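Local coordinates for cutm, flavoprotein of carbon monoxide dehydrogenase (Hydrogenophaga pseudoflava, PDB 1FFV) that binds FAD as the flavoprotein of carbon monoxide dehydrogenase and probably passes electrons between the flavin and a nearby iron-sulfur cluster, at residues Lys185-Gly197 and Leu260-Gly272. Numbering follows the deposited sequence.
Sequences KLKRKTGDWATAG and LRGDADYKTAMAG. With FAD (flavin-adenine dinucleotide), chain J.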
loop_
_atom_site.group_PDB
_atom_site.type_symbol
_atom_site.label_atom_id
_atom_site.label_comp_id
_atom_site.label_asym_id
_atom_site.label_seq_id
_atom_site.Cartn_x
_atom_site.Cartn_y
_atom_site.Cartn_z
ATOM N N LYS C 185 -3.782 -17.023 50.858
ATOM C CA LYS C 185 -4.567 -16.117 50.027
ATOM C C LYS C 185 -5.498 -16.834 49.036
ATOM O O LYS C 185 -5.044 -17.543 48.130
ATOM C CB LYS C 185 -3.621 -15.155 49.291
ATOM C CG LYS C 185 -4.263 -14.251 48.254
ATOM C CD LYS C 185 -3.184 -13.417 47.564
ATOM C CE LYS C 185 -3.758 -12.464 46.519
ATOM N NZ LYS C 185 -2.703 -11.598 45.934
ATOM N N LEU C 186 -6.803 -16.647 49.229
ATOM C CA LEU C 186 -7.826 -17.234 48.366
ATOM C C LEU C 186 -8.013 -16.235 47.222
ATOM O O LEU C 186 -8.378 -15.085 47.458
ATOM C CB LEU C 186 -9.135 -17.376 49.146
ATOM C CG LEU C 186 -10.166 -18.442 48.768
ATOM C CD1 LEU C 186 -11.526 -17.913 49.155
ATOM C CD2 LEU C 186 -10.151 -18.766 47.289
ATOM N N LYS C 187 -7.814 -16.680 45.988
ATOM C CA LYS C 187 -7.918 -15.791 44.822
ATOM C C LYS C 187 -8.520 -16.526 43.613
ATOM O O LYS C 187 -8.257 -17.718 43.431
ATOM C CB LYS C 187 -6.505 -15.318 44.458
ATOM C CG LYS C 187 -5.611 -16.514 44.183
ATOM C CD LYS C 187 -4.157 -16.218 44.004
ATOM C CE LYS C 187 -3.445 -17.543 43.753
ATOM N NZ LYS C 187 -1.991 -17.447 43.998
ATOM N N ARG C 188 -9.282 -15.809 42.773
ATOM C CA ARG C 188 -9.902 -16.400 41.575
ATOM C C ARG C 188 -8.868 -16.902 40.580
ATOM O O ARG C 188 -9.088 -17.897 39.888
ATOM C CB ARG C 188 -10.781 -15.390 40.830
ATOM C CG ARG C 188 -12.064 -15.000 41.512
ATOM C CD ARG C 188 -12.038 -13.521 41.739
ATOM N NE ARG C 188 -13.108 -12.829 41.047
ATOM C CZ ARG C 188 -13.023 -11.586 40.587
ATOM N NH1 ARG C 188 -11.905 -10.881 40.728
ATOM N NH2 ARG C 188 -14.084 -11.032 40.023
ATOM N N LYS C 189 -7.767 -16.168 40.474
ATOM C CA LYS C 189 -6.690 -16.511 39.557
ATOM C C LYS C 189 -5.405 -15.874 40.020
ATOM O O LYS C 189 -5.409 -15.016 40.907
ATOM C CB LYS C 189 -6.999 -15.999 38.153
ATOM C CG LYS C 189 -7.462 -14.562 38.138
ATOM C CD LYS C 189 -7.625 -14.047 36.734
ATOM C CE LYS C 189 -6.278 -13.738 36.111
ATOM N NZ LYS C 189 -6.509 -13.110 34.784
ATOM N N THR C 190 -4.303 -16.308 39.417
ATOM C CA THR C 190 -2.992 -15.769 39.730
ATOM C C THR C 190 -2.988 -14.300 39.295
ATOM O O THR C 190 -3.515 -13.962 38.231
ATOM C CB THR C 190 -1.874 -16.570 38.995
ATOM O OG1 THR C 190 -0.587 -16.117 39.430
ATOM C CG2 THR C 190 -1.973 -16.397 37.494
ATOM N N GLY C 191 -2.469 -13.429 40.160
ATOM C CA GLY C 191 -2.401 -12.007 39.854
ATOM C C GLY C 191 -3.642 -11.187 40.164
ATOM O O GLY C 191 -3.786 -10.056 39.679
ATOM N N ASP C 192 -4.558 -11.765 40.938
ATOM C CA ASP C 192 -5.793 -11.083 41.312
ATOM C C ASP C 192 -5.739 -10.785 42.800
ATOM O O ASP C 192 -4.930 -11.362 43.529
ATOM C CB ASP C 192 -7.002 -11.976 41.000
ATOM C CG ASP C 192 -8.347 -11.258 41.168
ATOM O OD1 ASP C 192 -8.399 -10.011 41.187
ATOM O OD2 ASP C 192 -9.374 -11.959 41.256
ATOM N N TRP C 193 -6.579 -9.860 43.246
ATOM C CA TRP C 193 -6.636 -9.518 44.658
ATOM C C TRP C 193 -7.353 -10.631 45.403
ATOM O O TRP C 193 -8.191 -11.333 44.843
ATOM C CB TRP C 193 -7.332 -8.173 44.858
ATOM C CG TRP C 193 -6.462 -7.014 44.457
ATOM C CD1 TRP C 193 -5.644 -6.279 45.274
ATOM C CD2 TRP C 193 -6.327 -6.450 43.149
ATOM N NE1 TRP C 193 -5.016 -5.291 44.558
ATOM C CE2 TRP C 193 -5.418 -5.370 43.250
ATOM C CE3 TRP C 193 -6.885 -6.750 41.900
ATOM C CZ2 TRP C 193 -5.059 -4.584 42.147
ATOM C CZ3 TRP C 193 -6.527 -5.975 40.806
ATOM C CH2 TRP C 193 -5.620 -4.899 40.938
ATOM N N ALA C 194 -6.983 -10.821 46.657
ATOM C CA ALA C 194 -7.576 -11.869 47.463
ATOM C C ALA C 194 -9.067 -11.692 47.704
ATOM O O ALA C 194 -9.565 -10.564 47.790
ATOM C CB ALA C 194 -6.860 -11.953 48.800
ATOM N N THR C 195 -9.778 -12.817 47.741
ATOM C CA THR C 195 -11.195 -12.812 48.071
ATOM C C THR C 195 -11.175 -12.710 49.606
ATOM O O THR C 195 -12.042 -12.102 50.227
ATOM C CB THR C 195 -11.879 -14.134 47.657
ATOM O OG1 THR C 195 -11.858 -14.260 46.230
ATOM C CG2 THR C 195 -13.319 -14.163 48.141
ATOM N N ALA C 196 -10.146 -13.315 50.193
ATOM C CA ALA C 196 -9.909 -13.319 51.625
ATOM C C ALA C 196 -8.481 -13.819 51.832
ATOM O O ALA C 196 -7.992 -14.647 51.069
ATOM C CB ALA C 196 -10.898 -14.230 52.327
ATOM N N GLY C 197 -7.794 -13.273 52.824
ATOM C CA GLY C 197 -6.436 -13.707 53.092
ATOM C C GLY C 197 -6.100 -13.559 54.563
ATOM O O GLY C 197 -6.744 -12.784 55.279
ATOM N N LEU C 260 -18.017 -8.788 43.121
ATOM C CA LEU C 260 -17.933 -9.965 42.262
ATOM C C LEU C 260 -17.092 -11.114 42.807
ATOM O O LEU C 260 -17.125 -12.208 42.257
ATOM C CB LEU C 260 -17.509 -9.574 40.842
ATOM C CG LEU C 260 -18.546 -8.667 40.162
ATOM C CD1 LEU C 260 -18.071 -8.247 38.786
ATOM C CD2 LEU C 260 -19.893 -9.386 40.068
ATOM N N ARG C 261 -16.359 -10.867 43.891
ATOM C CA ARG C 261 -15.542 -11.898 44.538
ATOM C C ARG C 261 -16.392 -12.682 45.544
ATOM O O ARG C 261 -15.966 -13.712 46.069
ATOM C CB ARG C 261 -14.328 -11.278 45.230
ATOM C CG ARG C 261 -13.022 -11.515 44.495
ATOM C CD ARG C 261 -11.889 -10.635 45.005
ATOM N NE ARG C 261 -12.069 -9.258 44.563
ATOM C CZ ARG C 261 -11.318 -8.660 43.644
ATOM N NH1 ARG C 261 -10.315 -9.310 43.068
ATOM N NH2 ARG C 261 -11.621 -7.430 43.251
ATOM N N GLY C 262 -17.601 -12.186 45.800
ATOM C CA GLY C 262 -18.506 -12.860 46.713
ATOM C C GLY C 262 -19.235 -11.953 47.684
ATOM O O GLY C 262 -18.942 -10.758 47.777
ATOM N N ASP C 263 -20.204 -12.516 48.399
ATOM C CA ASP C 263 -20.945 -11.749 49.394
ATOM C C ASP C 263 -20.245 -11.811 50.759
ATOM O O ASP C 263 -19.193 -12.442 50.895
ATOM C CB ASP C 263 -22.407 -12.216 49.491
ATOM C CG ASP C 263 -22.556 -13.697 49.844
ATOM O OD1 ASP C 263 -21.558 -14.381 50.154
ATOM O OD2 ASP C 263 -23.704 -14.187 49.822
ATOM N N ALA C 264 -20.809 -11.131 51.751
ATOM C CA ALA C 264 -20.234 -11.106 53.097
ATOM C C ALA C 264 -20.179 -12.517 53.672
ATOM O O ALA C 264 -19.235 -12.889 54.364
ATOM C CB ALA C 264 -21.062 -10.196 54.008
ATOM N N ASP C 265 -21.203 -13.296 53.351
ATOM C CA ASP C 265 -21.331 -14.674 53.800
ATOM C C ASP C 265 -20.113 -15.516 53.391
ATOM O O ASP C 265 -19.481 -16.145 54.242
ATOM C CB ASP C 265 -22.636 -15.260 53.236
ATOM C CG ASP C 265 -22.885 -16.693 53.675
ATOM O OD1 ASP C 265 -22.576 -17.037 54.841
ATOM O OD2 ASP C 265 -23.414 -17.473 52.846
ATOM N N TYR C 266 -19.765 -15.481 52.103
ATOM C CA TYR C 266 -18.627 -16.232 51.582
ATOM C C TYR C 266 -17.270 -15.697 52.051
ATOM O O TYR C 266 -16.403 -16.476 52.465
ATOM C CB TYR C 266 -18.663 -16.268 50.048
ATOM C CG TYR C 266 -17.551 -17.083 49.407
ATOM C CD1 TYR C 266 -17.385 -18.433 49.713
ATOM C CD2 TYR C 266 -16.690 -16.515 48.472
ATOM C CE1 TYR C 266 -16.399 -19.199 49.105
ATOM C CE2 TYR C 266 -15.697 -17.274 47.854
ATOM C CZ TYR C 266 -15.560 -18.619 48.176
ATOM O OH TYR C 266 -14.601 -19.393 47.566
ATOM N N LYS C 267 -17.082 -14.381 51.986
ATOM C CA LYS C 267 -15.803 -13.798 52.398
ATOM C C LYS C 267 -15.493 -14.052 53.866
ATOM O O LYS C 267 -14.363 -14.388 54.215
ATOM C CB LYS C 267 -15.741 -12.306 52.075
ATOM C CG LYS C 267 -15.787 -12.015 50.582
ATOM C CD LYS C 267 -15.599 -10.540 50.295
ATOM C CE LYS C 267 -15.778 -10.238 48.817
ATOM N NZ LYS C 267 -15.394 -8.844 48.491
ATOM N N THR C 268 -16.515 -13.955 54.713
ATOM C CA THR C 268 -16.349 -14.198 56.138
ATOM C C THR C 268 -15.950 -15.647 56.365
ATOM O O THR C 268 -14.980 -15.924 57.073
ATOM C CB THR C 268 -17.638 -13.899 56.917
ATOM O OG1 THR C 268 -17.879 -12.489 56.900
ATOM C CG2 THR C 268 -17.515 -14.351 58.363
ATOM N N ALA C 269 -16.688 -16.563 55.740
ATOM C CA ALA C 269 -16.411 -17.993 55.869
ATOM C C ALA C 269 -15.007 -18.308 55.375
ATOM O O ALA C 269 -14.287 -19.094 55.990
ATOM C CB ALA C 269 -17.439 -18.808 55.096
ATOM N N MET C 270 -14.606 -17.670 54.281
ATOM C CA MET C 270 -13.278 -17.897 53.733
ATOM C C MET C 270 -12.179 -17.311 54.612
ATOM O O MET C 270 -11.089 -17.879 54.710
ATOM C CB MET C 270 -13.196 -17.385 52.302
ATOM C CG MET C 270 -14.069 -18.193 51.340
ATOM S SD MET C 270 -13.698 -19.970 51.366
ATOM C CE MET C 270 -15.028 -20.601 52.388
ATOM N N ALA C 271 -12.485 -16.205 55.289
ATOM C CA ALA C 271 -11.527 -15.577 56.194
ATOM C C ALA C 271 -11.182 -16.571 57.308
ATOM O O ALA C 271 -10.009 -16.784 57.620
ATOM C CB ALA C 271 -12.110 -14.305 56.780
ATOM N N GLY C 272 -12.210 -17.202 57.874
ATOM C CA GLY C 272 -12.007 -18.178 58.934
ATOM C C GLY C 272 -11.248 -19.385 58.423
ATOM O O GLY C 272 -10.418 -19.954 59.131
HETATM P PA FAD J . 1.562 3.880 43.116
HETATM O O1A FAD J . 2.291 5.143 42.907
HETATM O O2A FAD J . 0.833 3.356 42.100
HETATM O O5B FAD J . 0.639 4.223 44.239
HETATM C C5B FAD J . 1.146 4.737 45.453
HETATM C C4B FAD J . -0.008 5.394 46.199
HETATM O O4B FAD J . 0.555 5.655 47.521
HETATM C C3B FAD J . -0.380 6.787 45.766
HETATM O O3B FAD J . -1.503 7.330 46.363
HETATM C C2B FAD J . 0.940 7.478 46.030
HETATM O O2B FAD J . 0.796 8.856 45.961
HETATM C C1B FAD J . 1.261 6.974 47.403
HETATM N N9A FAD J . 2.644 6.610 47.657
HETATM C C8A FAD J . 3.432 5.753 46.931
HETATM N N7A FAD J . 4.658 5.629 47.434
HETATM C C5A FAD J . 4.666 6.449 48.533
HETATM C C6A FAD J . 5.701 6.743 49.512
HETATM N N6A FAD J . 6.904 6.236 49.490
HETATM N N1A FAD J . 5.324 7.625 50.481
HETATM C C2A FAD J . 4.089 8.172 50.543
HETATM N N3A FAD J . 3.082 7.958 49.699
HETATM C C4A FAD J . 3.414 7.080 48.708
HETATM N N1 FAD J . -1.327 -5.515 45.029
HETATM C C2 FAD J . -1.446 -6.454 45.956
HETATM O O2 FAD J . -1.158 -6.244 47.087
HETATM N N3 FAD J . -1.919 -7.757 45.667
HETATM C C4 FAD J . -2.284 -8.118 44.399
HETATM O O4 FAD J . -2.681 -9.247 44.189
HETATM C C4X FAD J . -2.166 -7.099 43.369
HETATM N N5 FAD J . -2.510 -7.394 42.112
HETATM C C5X FAD J . -2.381 -6.409 41.184
HETATM C C6 FAD J . -2.745 -6.731 39.876
HETATM C C7 FAD J . -2.655 -5.822 38.872
HETATM C C7M FAD J . -3.061 -6.200 37.468
HETATM C C8 FAD J . -2.171 -4.493 39.140
HETATM C C8M FAD J . -2.065 -3.462 38.042
HETATM C C9 FAD J . -1.796 -4.151 40.448
HETATM C C9A FAD J . -1.897 -5.098 41.459
HETATM N N10 FAD J . -1.537 -4.817 42.809
HETATM C C10 FAD J . -1.662 -5.777 43.745
HETATM C "C1'" FAD J . -0.996 -3.460 43.149
HETATM C "C2'" FAD J . 0.559 -3.116 43.297
HETATM O "O2'" FAD J . 0.619 -4.264 44.101
HETATM C "C3'" FAD J . 0.034 -1.738 43.652
HETATM O "O3'" FAD J . 1.003 -1.742 42.579
HETATM C "C4'" FAD J . 0.960 -0.666 44.185
HETATM O "O4'" FAD J . -0.230 -0.869 45.014
HETATM C "C5'" FAD J . 0.599 0.793 44.489
HETATM O "O5'" FAD J . 2.194 0.623 44.636
HETATM P P FAD J . 3.023 1.452 43.653
HETATM O O1P FAD J . 4.481 1.218 44.110
HETATM O O2P FAD J . 2.814 1.124 42.324
HETATM O O3P FAD J . 2.591 2.854 43.783
HETATM O O HOH W 1 -13.980 -15.517 45.142
HETATM O O HOH W 2 -12.678 -9.656 49.108
#
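The flavin-contacting loop of the C-terminal domain, a connection between antiparallel strands, is joined here to the segment leading into helix 264-285 by a salt-bridge network of Asp192, Arg261 and Arg188. Arg261 NH1 lies 2.8 Å from Asp192 OD1, a salt bridge with a weak, bent hydrogen bond (119°). Asp192 OD2 takes a straighter bond from Arg188 NH1 on its syn side (2.8 Å). The shared carboxylate probably offsets the closeness of the two arginines, whose guanidinium planes are 56° apart. Arg188 NH2 also pairs with an acidic side chain of another protein's chain.

Trp193 CB rests 3.7 Å from Arg261 NH1. With CG anti to the carbonyl carbon (chi1 -74°), the indole turns away and lays one face over the isoalloxazine. Trp193 CZ2 lies 3.3 Å from FAD C9A. Replacing Trp193 by an alanine would probably leave this flavin face without its aromatic cover. Lys185 NZ donates to FAD O4 (2.9 Å).

Water 1 bridges Thr195 OG1 and Arg261 O. Leu186 CD1 presses tightly on Met270 CG (3.4 Å), and Ala196 CB meets Met270 CB. Strands 180-186 and 196-205 thus pack through these residues against the first turns of helix 264-285.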